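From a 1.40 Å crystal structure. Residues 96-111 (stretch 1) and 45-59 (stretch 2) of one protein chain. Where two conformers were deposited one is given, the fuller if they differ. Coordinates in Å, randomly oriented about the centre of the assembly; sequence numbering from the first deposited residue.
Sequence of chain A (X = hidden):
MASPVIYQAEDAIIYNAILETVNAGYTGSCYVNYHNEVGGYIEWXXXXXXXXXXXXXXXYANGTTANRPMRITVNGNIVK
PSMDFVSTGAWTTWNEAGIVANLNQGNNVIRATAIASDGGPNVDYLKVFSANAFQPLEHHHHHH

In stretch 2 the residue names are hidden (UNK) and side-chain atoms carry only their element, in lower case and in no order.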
# COMPACT_ATOMS: atom_id res chain seq x y z
N GLU A 96 -8.89 -5.38 -0.39
CA GLU A 96 -7.47 -5.66 -0.22
C GLU A 96 -6.82 -5.91 -1.57
O GLU A 96 -7.44 -6.49 -2.47
CB GLU A 96 -7.28 -6.91 0.64
CG GLU A 96 -7.66 -6.78 2.11
CD GLU A 96 -7.37 -8.07 2.88
OE1 GLU A 96 -7.54 -9.17 2.32
OE2 GLU A 96 -6.97 -7.99 4.06
N ALA A 97 -5.57 -5.48 -1.71
CA ALA A 97 -4.72 -5.87 -2.83
C ALA A 97 -3.36 -6.18 -2.25
O ALA A 97 -2.81 -5.38 -1.48
CB ALA A 97 -4.63 -4.75 -3.87
N GLY A 98 -2.82 -7.33 -2.61
CA GLY A 98 -1.60 -7.81 -1.98
C GLY A 98 -0.60 -8.41 -2.94
O GLY A 98 -0.95 -8.81 -4.06
N ILE A 99 0.65 -8.44 -2.49
CA ILE A 99 1.72 -9.16 -3.17
C ILE A 99 2.52 -9.90 -2.11
O ILE A 99 2.44 -9.59 -0.92
CB ILE A 99 2.67 -8.25 -4.00
CG1 ILE A 99 3.33 -7.18 -3.12
CG2 ILE A 99 1.95 -7.64 -5.20
CD1 ILE A 99 4.49 -6.47 -3.80
N VAL A 100 3.30 -10.88 -2.56
CA VAL A 100 4.29 -11.51 -1.73
C VAL A 100 5.65 -11.00 -2.19
O VAL A 100 5.92 -10.94 -3.38
CB VAL A 100 4.20 -13.05 -1.82
CG1 VAL A 100 5.31 -13.70 -1.03
CG2 VAL A 100 2.85 -13.53 -1.30
N ALA A 101 6.49 -10.61 -1.23
CA ALA A 101 7.81 -10.09 -1.55
C ALA A 101 8.84 -10.59 -0.56
O ALA A 101 8.52 -10.85 0.60
CB ALA A 101 7.78 -8.56 -1.52
N ASN A 102 10.07 -10.73 -1.03
CA ASN A 102 11.17 -11.08 -0.16
C ASN A 102 11.67 -9.85 0.57
O ASN A 102 11.94 -8.81 -0.05
CB ASN A 102 12.31 -11.74 -0.95
CG ASN A 102 11.98 -13.16 -1.38
OD1 ASN A 102 12.40 -13.60 -2.45
ND2 ASN A 102 11.24 -13.88 -0.55
N LEU A 103 11.75 -9.96 1.89
CA LEU A 103 12.25 -8.88 2.75
C LEU A 103 13.52 -9.33 3.45
O LEU A 103 13.72 -10.53 3.68
CB LEU A 103 11.21 -8.47 3.79
CG LEU A 103 9.83 -8.00 3.31
CD1 LEU A 103 9.01 -7.52 4.50
CD2 LEU A 103 9.93 -6.91 2.24
N ASN A 104 14.38 -8.37 3.79
CA ASN A 104 15.60 -8.63 4.55
C ASN A 104 15.36 -8.45 6.04
O ASN A 104 14.56 -7.60 6.43
CB ASN A 104 16.72 -7.68 4.12
CG ASN A 104 16.93 -7.65 2.62
OD1 ASN A 104 17.23 -8.68 2.00
ND2 ASN A 104 16.81 -6.47 2.03
N GLN A 105 16.07 -9.21 6.87
CA GLN A 105 15.98 -9.00 8.32
C GLN A 105 16.28 -7.54 8.64
O GLN A 105 17.25 -6.96 8.13
CB GLN A 105 16.95 -9.91 9.08
CG GLN A 105 16.76 -9.86 10.59
CD GLN A 105 17.61 -10.86 11.35
OE1 GLN A 105 17.09 -11.79 11.96
NE2 GLN A 105 18.93 -10.67 11.32
N GLY A 106 15.43 -6.94 9.47
CA GLY A 106 15.55 -5.54 9.81
C GLY A 106 14.59 -4.70 8.99
O GLY A 106 13.50 -5.15 8.64
N ASN A 107 15.01 -3.49 8.67
CA ASN A 107 14.14 -2.56 7.96
C ASN A 107 14.13 -2.79 6.46
O ASN A 107 15.15 -3.13 5.86
CB ASN A 107 14.53 -1.12 8.23
CG ASN A 107 13.46 -0.16 7.79
OD1 ASN A 107 12.34 -0.22 8.29
ND2 ASN A 107 13.78 0.71 6.84
N ASN A 108 12.95 -2.58 5.89
CA ASN A 108 12.73 -2.62 4.46
C ASN A 108 11.91 -1.40 4.08
O ASN A 108 10.89 -1.12 4.70
CB ASN A 108 11.99 -3.90 4.07
CG ASN A 108 12.79 -5.14 4.39
OD1 ASN A 108 13.47 -5.68 3.53
ND2 ASN A 108 12.71 -5.58 5.65
N VAL A 109 12.38 -0.68 3.08
CA VAL A 109 11.70 0.54 2.65
C VAL A 109 10.70 0.17 1.56
O VAL A 109 11.10 -0.20 0.46
CB VAL A 109 12.72 1.58 2.14
CG1 VAL A 109 12.02 2.88 1.81
CG2 VAL A 109 13.84 1.83 3.17
N ILE A 110 9.41 0.24 1.88
CA ILE A 110 8.37 -0.20 0.95
C ILE A 110 7.57 1.00 0.44
O ILE A 110 6.98 1.72 1.23
CB ILE A 110 7.46 -1.26 1.61
CG1 ILE A 110 8.32 -2.44 2.14
CG2 ILE A 110 6.38 -1.73 0.61
CD1 ILE A 110 7.58 -3.70 2.53
N ARG A 111 7.61 1.21 -0.87
CA ARG A 111 6.96 2.36 -1.48
C ARG A 111 5.96 1.94 -2.56
O ARG A 111 6.24 1.04 -3.37
CB ARG A 111 8.00 3.34 -2.07
CG ARG A 111 7.38 4.62 -2.65
CD ARG A 111 8.41 5.47 -3.36
NE ARG A 111 9.41 5.99 -2.44
CZ ARG A 111 10.29 6.93 -2.77
NH1 ARG A 111 10.29 7.44 -4.00
NH2 ARG A 111 11.16 7.35 -1.87
N UNK A 45 8.53 2.18 6.53
CA UNK A 45 9.66 1.43 7.02
C UNK A 45 9.16 0.18 7.73
O UNK A 45 8.61 0.23 8.83
c UNK A 45 11.26 3.37 7.22
o UNK A 45 11.94 3.09 6.24
c UNK A 45 10.50 2.30 7.96
n UNK A 45 11.17 4.60 7.71
N UNK A 46 9.31 -0.96 7.05
CA UNK A 46 8.71 -2.21 7.47
C UNK A 46 9.77 -3.14 8.05
O UNK A 46 10.79 -3.40 7.42
c UNK A 46 6.79 -2.03 5.87
c UNK A 46 7.97 -2.88 6.29
c UNK A 46 7.48 -4.29 6.64
N UNK A 47 9.51 -3.60 9.27
CA UNK A 47 10.40 -4.54 9.93
C UNK A 47 10.14 -5.97 9.48
O UNK A 47 8.99 -6.40 9.37
c UNK A 47 11.02 -5.48 12.21
c UNK A 47 10.21 -4.44 11.45
o UNK A 47 10.46 -6.40 12.81
n UNK A 47 12.33 -5.34 12.18
N UNK A 48 11.21 -6.71 9.23
CA UNK A 48 11.13 -8.15 9.02
C UNK A 48 11.96 -8.82 10.12
O UNK A 48 13.18 -8.63 10.17
c UNK A 48 11.64 -8.53 7.64
N UNK A 49 11.30 -9.59 11.01
CA UNK A 49 12.05 -10.26 12.09
C UNK A 49 13.11 -11.21 11.55
O UNK A 49 14.14 -11.41 12.19
c UNK A 49 10.96 -11.05 12.82
c UNK A 49 9.85 -9.84 11.11
c UNK A 49 9.70 -10.33 12.52
N UNK A 50 12.84 -11.79 10.38
CA UNK A 50 13.77 -12.67 9.70
C UNK A 50 13.66 -12.46 8.20
O UNK A 50 12.61 -12.03 7.70
o UNK A 50 12.14 -14.47 9.85
c UNK A 50 13.50 -14.14 10.05
N UNK A 51 14.74 -12.74 7.48
CA UNK A 51 14.71 -12.65 6.03
C UNK A 51 13.78 -13.72 5.49
O UNK A 51 13.72 -14.83 6.02
o UNK A 51 16.96 -11.78 5.92
c UNK A 51 16.11 -12.81 5.45
N UNK A 52 13.04 -13.38 4.45
CA UNK A 52 12.13 -14.34 3.84
C UNK A 52 10.96 -13.69 3.15
O UNK A 52 10.96 -12.48 2.90
N UNK A 53 9.95 -14.50 2.84
CA UNK A 53 8.80 -14.04 2.06
C UNK A 53 7.70 -13.53 2.97
O UNK A 53 7.33 -14.17 3.96
c UNK A 53 8.28 -15.17 1.17
o UNK A 53 9.33 -15.76 0.43
N UNK A 54 7.17 -12.35 2.63
CA UNK A 54 6.12 -11.71 3.41
C UNK A 54 5.00 -11.29 2.50
O UNK A 54 5.24 -10.83 1.38
c UNK A 54 7.56 -10.82 5.30
c UNK A 54 6.65 -10.47 4.15
c UNK A 54 7.10 -10.80 6.60
c UNK A 54 8.89 -11.18 5.07
c UNK A 54 7.93 -11.14 7.67
c UNK A 54 9.24 -11.49 7.42
o UNK A 54 10.08 -11.82 8.47
c UNK A 54 9.73 -11.51 6.12
N UNK A 55 3.77 -11.42 2.99
CA UNK A 55 2.62 -10.81 2.33
C UNK A 55 2.58 -9.33 2.69
O UNK A 55 2.75 -8.96 3.86
c UNK A 55 1.35 -11.50 2.75
N UNK A 56 2.37 -8.51 1.67
CA UNK A 56 2.18 -7.07 1.80
C UNK A 56 0.79 -6.80 1.26
O UNK A 56 0.56 -6.89 0.06
c UNK A 56 5.14 -6.60 2.56
c UNK A 56 5.59 -5.93 0.18
c UNK A 56 4.69 -6.74 1.12
c UNK A 56 3.23 -6.31 0.97
N UNK A 57 -0.13 -6.49 2.16
CA UNK A 57 -1.52 -6.28 1.79
C UNK A 57 -1.93 -4.83 2.05
O UNK A 57 -1.84 -4.35 3.18
c UNK A 57 -3.08 -9.73 2.87
c UNK A 57 -2.14 -8.70 2.21
c UNK A 57 -3.93 -6.92 2.22
c UNK A 57 -2.47 -7.24 2.54
N UNK A 58 -2.36 -4.14 1.00
CA UNK A 58 -2.89 -2.79 1.13
C UNK A 58 -4.39 -2.87 1.27
O UNK A 58 -5.06 -3.50 0.45
c UNK A 58 -0.41 -2.75 -1.17
c UNK A 58 0.94 -2.62 -1.43
c UNK A 58 -0.37 -0.74 0.14
c UNK A 58 0.99 -0.60 -0.12
c UNK A 58 -1.09 -1.82 -0.38
c UNK A 58 1.65 -1.54 -0.91
c UNK A 58 -2.56 -1.96 -0.11
N UNK A 59 -4.94 -2.25 2.31
CA UNK A 59 -6.38 -2.06 2.38
C UNK A 59 -6.67 -0.72 1.72
O UNK A 59 -6.11 0.30 2.12
c UNK A 59 -6.87 -2.10 3.82
n UNK A 59 -10.33 -2.43 5.44
n UNK A 59 -10.67 -0.26 6.14
n UNK A 59 -12.46 -1.67 5.86
c UNK A 59 -8.39 -1.99 3.95
c UNK A 59 -11.15 -1.46 5.81
c UNK A 59 -8.87 -2.32 5.36

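Position 45 has two side-chain carbons, the second carrying one oxygen and one nitrogen: a short amide, Asn 45. Its OD1 accepts a hydrogen bond from Asn 107 ND2 at 3.1 Å, a pairing of amides that suits an exposed face.

Position 46 has one carbon bearing two more, the fork of Val 46. Its backbone N and O pair with Asn 108 O and N, both at 2.8 Å, while the compact side chain is buried, CG2 lying 3.8 Å from Ile 110 CD1.

Position 47 again has two carbons ending in one oxygen and one nitrogen; it is Asn 47, on the same exposed face as Asn 107, where a polar group can meet solvent.

Position 48 has a single carbon, so it is Ala 48. That CB sits 3.3 Å from Asn 104 O and 3.9 Å from Leu 103 CB, a close fit for a methyl. Its N reaches Gly 106 O at 2.8 Å.

Position 49 has three carbons closing a ring onto the backbone nitrogen: Pro 49. It needs no amide hydrogen here, in the loop, and its phi of -59° is natural for the ring.

Position 50 has one carbon then one oxygen, Ser 50, pointing away from stretch 1 in an exposed loop.

Position 51 has the same two atoms, but this hydroxyl works: Ser 51 OG accepts a hydrogen bond from Gln 105 N at 2.9 Å, serving a backbone amide where the register shifts.

Position 52 has no side-chain atoms and is Gly 52. At phi 153° and psi -166° a CB would jam against the preceding carbonyl oxygen. Its O receives Leu 103 N at 2.8 Å.

Position 53 has one carbon and one oxygen, Ser 53; OG takes a weak hydrogen bond from Asn 102 ND2 at 2.9 Å.

Position 54 has one carbon, then a six-carbon ring bearing an oxygen: Tyr 54. Its CG packs 3.7 Å from Leu 103 CD1, while OH donates to Ser 50 O at 2.7 Å, bracing the loop.

Position 55 has one carbon, Ala 55, a small residue for a buried site opposite Val 100.

Position 56 has four carbons forked at the second: Leu 56. CD1 lies 3.8 Å from Ala 101 CB and CD2 3.8 Å from Ile 110 CD1, so its fork touches both strands of stretch 1.

Position 57 has four carbons forked at the first, one arm two carbons long: Ile 57. It covers Gly 98, and its CG2 meets Glu 96 CD at 3.7 Å.

Position 58 has one carbon and a bare six-carbon ring, Phe 58, buried, with Ala 97 O at the ring edge.

Position 59 has three carbons, a nitrogen, and a carbon with two more nitrogens: Arg 59, its guanidinium bonded elsewhere in the structure.

Two antiparallel ladders, offset by one residue, hold the stretches together through backbone hydrogen bonds. Leu 103, Ile 110, Val 46 and Leu 56 supply apolar packing, while the asparagines and serines add polar links.

Stretch 2 45-59: NVNAPSSGSYALIFR
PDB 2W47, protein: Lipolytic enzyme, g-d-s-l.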